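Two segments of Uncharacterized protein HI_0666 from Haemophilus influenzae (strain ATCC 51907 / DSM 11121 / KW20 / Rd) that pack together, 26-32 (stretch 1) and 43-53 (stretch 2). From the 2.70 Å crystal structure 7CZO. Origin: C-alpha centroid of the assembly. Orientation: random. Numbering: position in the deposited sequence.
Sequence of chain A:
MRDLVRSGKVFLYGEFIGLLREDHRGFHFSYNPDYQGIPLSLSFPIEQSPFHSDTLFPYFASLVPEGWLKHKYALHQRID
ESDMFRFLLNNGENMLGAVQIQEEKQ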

# COMPACT_ATOMS: atom_id res chain seq x y z
N GLY A 26 -4.24 11.80 2.64
CA GLY A 26 -4.50 10.36 2.67
C GLY A 26 -3.61 9.55 1.76
O GLY A 26 -2.38 9.72 1.76
N PHE A 27 -4.23 8.70 0.96
CA PHE A 27 -3.53 7.62 0.25
C PHE A 27 -3.56 7.70 -1.27
O PHE A 27 -4.58 7.98 -1.90
N HIS A 28 -2.43 7.39 -1.88
CA HIS A 28 -2.22 7.66 -3.28
C HIS A 28 -1.55 6.47 -3.88
O HIS A 28 -0.41 6.21 -3.59
N PHE A 29 -2.29 5.74 -4.69
CA PHE A 29 -1.69 4.73 -5.52
C PHE A 29 -1.57 5.26 -6.92
O PHE A 29 -2.52 5.88 -7.40
N SER A 30 -0.45 4.99 -7.58
CA SER A 30 -0.26 5.34 -8.97
C SER A 30 0.61 4.32 -9.70
O SER A 30 1.59 3.82 -9.14
N TYR A 31 0.24 4.02 -10.95
CA TYR A 31 0.99 3.06 -11.79
C TYR A 31 2.18 3.76 -12.46
O TYR A 31 2.04 4.84 -12.98
N ASN A 32 3.33 3.12 -12.50
CA ASN A 32 4.39 3.61 -13.37
C ASN A 32 3.92 3.95 -14.79
O ASN A 32 3.02 3.31 -15.34
N SER A 43 -10.23 -2.73 -9.25
CA SER A 43 -10.37 -1.34 -8.76
C SER A 43 -9.33 -0.37 -9.32
O SER A 43 -9.52 0.83 -9.22
N PHE A 44 -8.24 -0.90 -9.89
CA PHE A 44 -7.13 -0.11 -10.38
C PHE A 44 -6.82 -0.41 -11.84
O PHE A 44 -5.80 -0.99 -12.18
N PRO A 45 -7.71 0.01 -12.74
CA PRO A 45 -7.36 -0.01 -14.16
C PRO A 45 -6.23 0.97 -14.49
O PRO A 45 -6.23 2.11 -14.04
N ILE A 46 -5.32 0.51 -15.32
CA ILE A 46 -4.13 1.27 -15.69
C ILE A 46 -4.41 2.63 -16.28
O ILE A 46 -3.61 3.55 -16.11
N GLU A 47 -5.56 2.79 -16.94
CA GLU A 47 -5.91 4.02 -17.66
C GLU A 47 -6.42 5.10 -16.72
O GLU A 47 -6.49 6.26 -17.11
N GLN A 48 -6.79 4.71 -15.51
CA GLN A 48 -7.28 5.64 -14.49
C GLN A 48 -6.24 6.09 -13.48
O GLN A 48 -6.50 6.96 -12.62
N SER A 49 -5.04 5.53 -13.57
CA SER A 49 -4.01 5.96 -12.65
C SER A 49 -3.77 7.46 -12.86
O SER A 49 -3.75 7.92 -13.99
N PRO A 50 -3.57 8.22 -11.79
CA PRO A 50 -3.43 7.85 -10.40
C PRO A 50 -4.74 7.86 -9.72
O PRO A 50 -5.69 8.38 -10.26
N PHE A 51 -4.73 7.27 -8.53
CA PHE A 51 -5.85 7.15 -7.63
C PHE A 51 -5.47 7.81 -6.30
O PHE A 51 -4.30 7.85 -5.89
N HIS A 52 -6.49 8.32 -5.61
CA HIS A 52 -6.32 9.15 -4.42
C HIS A 52 -7.47 8.81 -3.54
O HIS A 52 -8.57 8.66 -4.05
N SER A 53 -7.25 8.67 -2.24
CA SER A 53 -8.38 8.49 -1.32
C SER A 53 -8.04 9.04 0.05
O SER A 53 -6.86 9.23 0.39

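Tyr31 makes the shortest polar contact. Its CA-to-CB bond points toward stretch 2 (chi1 m), and its OH donates to Phe44 O at 2.4 Å, a very short hydrogen bond. OH is also bonded elsewhere in the structure. The backbone of the same residue is held by a side chain: Tyr31 N donates to Ser49 OG at 2.7 Å. Ser49 adopts chi1 t and its CA-to-CB bond points toward stretch 1, which brings its hydroxyl to the strand backbone. Tyr31 is thus tied to the loop at both ends.

Backbone hydrogen bonds join the two stretches in an antiparallel pairing. Phe27 N donates to Ser53 O at 2.7 Å, and Ser53 N to Phe27 O at 2.8 Å. Phe51 N donates to Phe29 O at 2.8 Å. The return bond, Phe29 N to Phe51 O at 3.2 Å, is weak.

His28 and His52, both chi1 m, lie on one face of the sheet. Their ND1 atoms are hydrogen bonded at 3.0 Å, so one ring must donate and the other accept; the geometry does not say which. His28 NE2 is bonded elsewhere in the structure.

Phe27, Phe29, Phe51 and Ser53 occupy the other face. The end of Phe27 (chi1 m) leads away from stretch 2. Phe29 (chi1 t) instead packs against two rings. Its CD2 lies 3.6 Å from Phe51 CD1, in a rim-to-rim contact with nearly parallel planes. The same CD2 sits over a face of the Phe44 ring, 3.8 Å from Phe44 CG. Phe44 and Phe51 are both chi1 m.

The Tyr31 ring extends this apolar cluster. Its CE2 is 3.9 Å from Phe51 CE1. Ile46 CG1 lies over one face of the tyrosine ring, 4.3 Å from Tyr31 CE2. Ser30 is chi1 p, and its CB touches Pro50 CB at 3.8 Å; a cis peptide bond precedes this proline.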

# COMPACT_ATOMS: atom_id res chain seq x y z
CB PHE A 27 -4.13 6.30 0.70
CG PHE A 27 -4.07 6.12 2.18
CD1 PHE A 27 -2.86 5.83 2.81
CD2 PHE A 27 -5.21 6.31 2.95
CE1 PHE A 27 -2.79 5.70 4.18
CE2 PHE A 27 -5.15 6.19 4.33
CZ PHE A 27 -3.94 5.88 4.94
CB HIS A 28 -1.37 8.93 -3.41
CG HIS A 28 -1.85 10.03 -2.51
ND1 HIS A 28 -3.12 10.55 -2.60
CD2 HIS A 28 -1.27 10.62 -1.44
CE1 HIS A 28 -3.29 11.45 -1.65
NE2 HIS A 28 -2.19 11.50 -0.93
CB PHE A 29 -2.52 3.44 -5.53
CG PHE A 29 -1.98 2.41 -6.49
CD1 PHE A 29 -0.67 1.96 -6.37
CD2 PHE A 29 -2.75 1.95 -7.54
CE1 PHE A 29 -0.12 1.06 -7.26
CE2 PHE A 29 -2.22 1.04 -8.43
CZ PHE A 29 -0.90 0.60 -8.28
CB SER A 30 0.40 6.72 -9.10
OG SER A 30 1.72 6.72 -8.54
CB TYR A 31 0.09 2.52 -12.92
CG TYR A 31 -0.91 1.46 -12.53
CD1 TYR A 31 -0.47 0.19 -12.17
CD2 TYR A 31 -2.27 1.71 -12.54
CE1 TYR A 31 -1.36 -0.79 -11.82
CE2 TYR A 31 -3.19 0.73 -12.16
CZ TYR A 31 -2.71 -0.52 -11.81
OH TYR A 31 -3.57 -1.54 -11.46
CB ASN A 32 5.54 2.60 -13.43
CG ASN A 32 6.37 2.63 -12.17
OD1 ASN A 32 6.32 3.60 -11.41
ND2 ASN A 32 7.13 1.57 -11.93
CB SER A 43 -10.30 -1.30 -7.25
OG SER A 43 -9.09 -1.87 -6.79
CB PHE A 44 -5.87 -0.36 -9.56
CG PHE A 44 -5.97 0.10 -8.12
CD1 PHE A 44 -6.50 1.35 -7.80
CD2 PHE A 44 -5.47 -0.69 -7.10
CE1 PHE A 44 -6.57 1.77 -6.50
CE2 PHE A 44 -5.53 -0.28 -5.79
CZ PHE A 44 -6.09 0.96 -5.49
CB PRO A 45 -8.64 0.44 -14.85
CG PRO A 45 -9.73 0.32 -13.82
CD PRO A 45 -9.08 0.50 -12.49
CB ILE A 46 -3.32 0.45 -16.71
CG1 ILE A 46 -3.04 -0.95 -16.09
CG2 ILE A 46 -2.07 1.20 -17.16
CD1 ILE A 46 -1.72 -1.59 -16.42
CB GLU A 47 -6.98 3.75 -18.71
CG GLU A 47 -6.55 2.75 -19.78
CD GLU A 47 -6.56 1.28 -19.34
OE1 GLU A 47 -5.80 0.50 -19.97
OE2 GLU A 47 -7.31 0.89 -18.38
CB GLN A 48 -8.44 5.02 -13.76
CG GLN A 48 -9.49 4.52 -14.74
CD GLN A 48 -10.77 4.09 -14.05
OE1 GLN A 48 -10.82 3.92 -12.84
NE2 GLN A 48 -11.82 3.91 -14.84
CB SER A 49 -2.75 5.21 -12.95
OG SER A 49 -1.75 5.53 -12.04
CB PRO A 50 -2.62 8.98 -9.82
CG PRO A 50 -3.14 10.16 -10.57
CD PRO A 50 -3.37 9.67 -11.97
CB PHE A 51 -6.19 5.68 -7.37
CG PHE A 51 -6.25 4.83 -8.60
CD1 PHE A 51 -5.10 4.24 -9.09
CD2 PHE A 51 -7.44 4.61 -9.26
CE1 PHE A 51 -5.13 3.49 -10.23
CE2 PHE A 51 -7.48 3.86 -10.40
CZ PHE A 51 -6.32 3.31 -10.89
CB HIS A 52 -6.43 10.62 -4.76
CG HIS A 52 -5.38 11.12 -5.70
ND1 HIS A 52 -4.04 11.10 -5.39
CD2 HIS A 52 -5.48 11.69 -6.92
CE1 HIS A 52 -3.35 11.62 -6.39
NE2 HIS A 52 -4.20 11.98 -7.34
CB SER A 53 -8.76 7.01 -1.25
OG SER A 53 -9.92 6.81 -0.46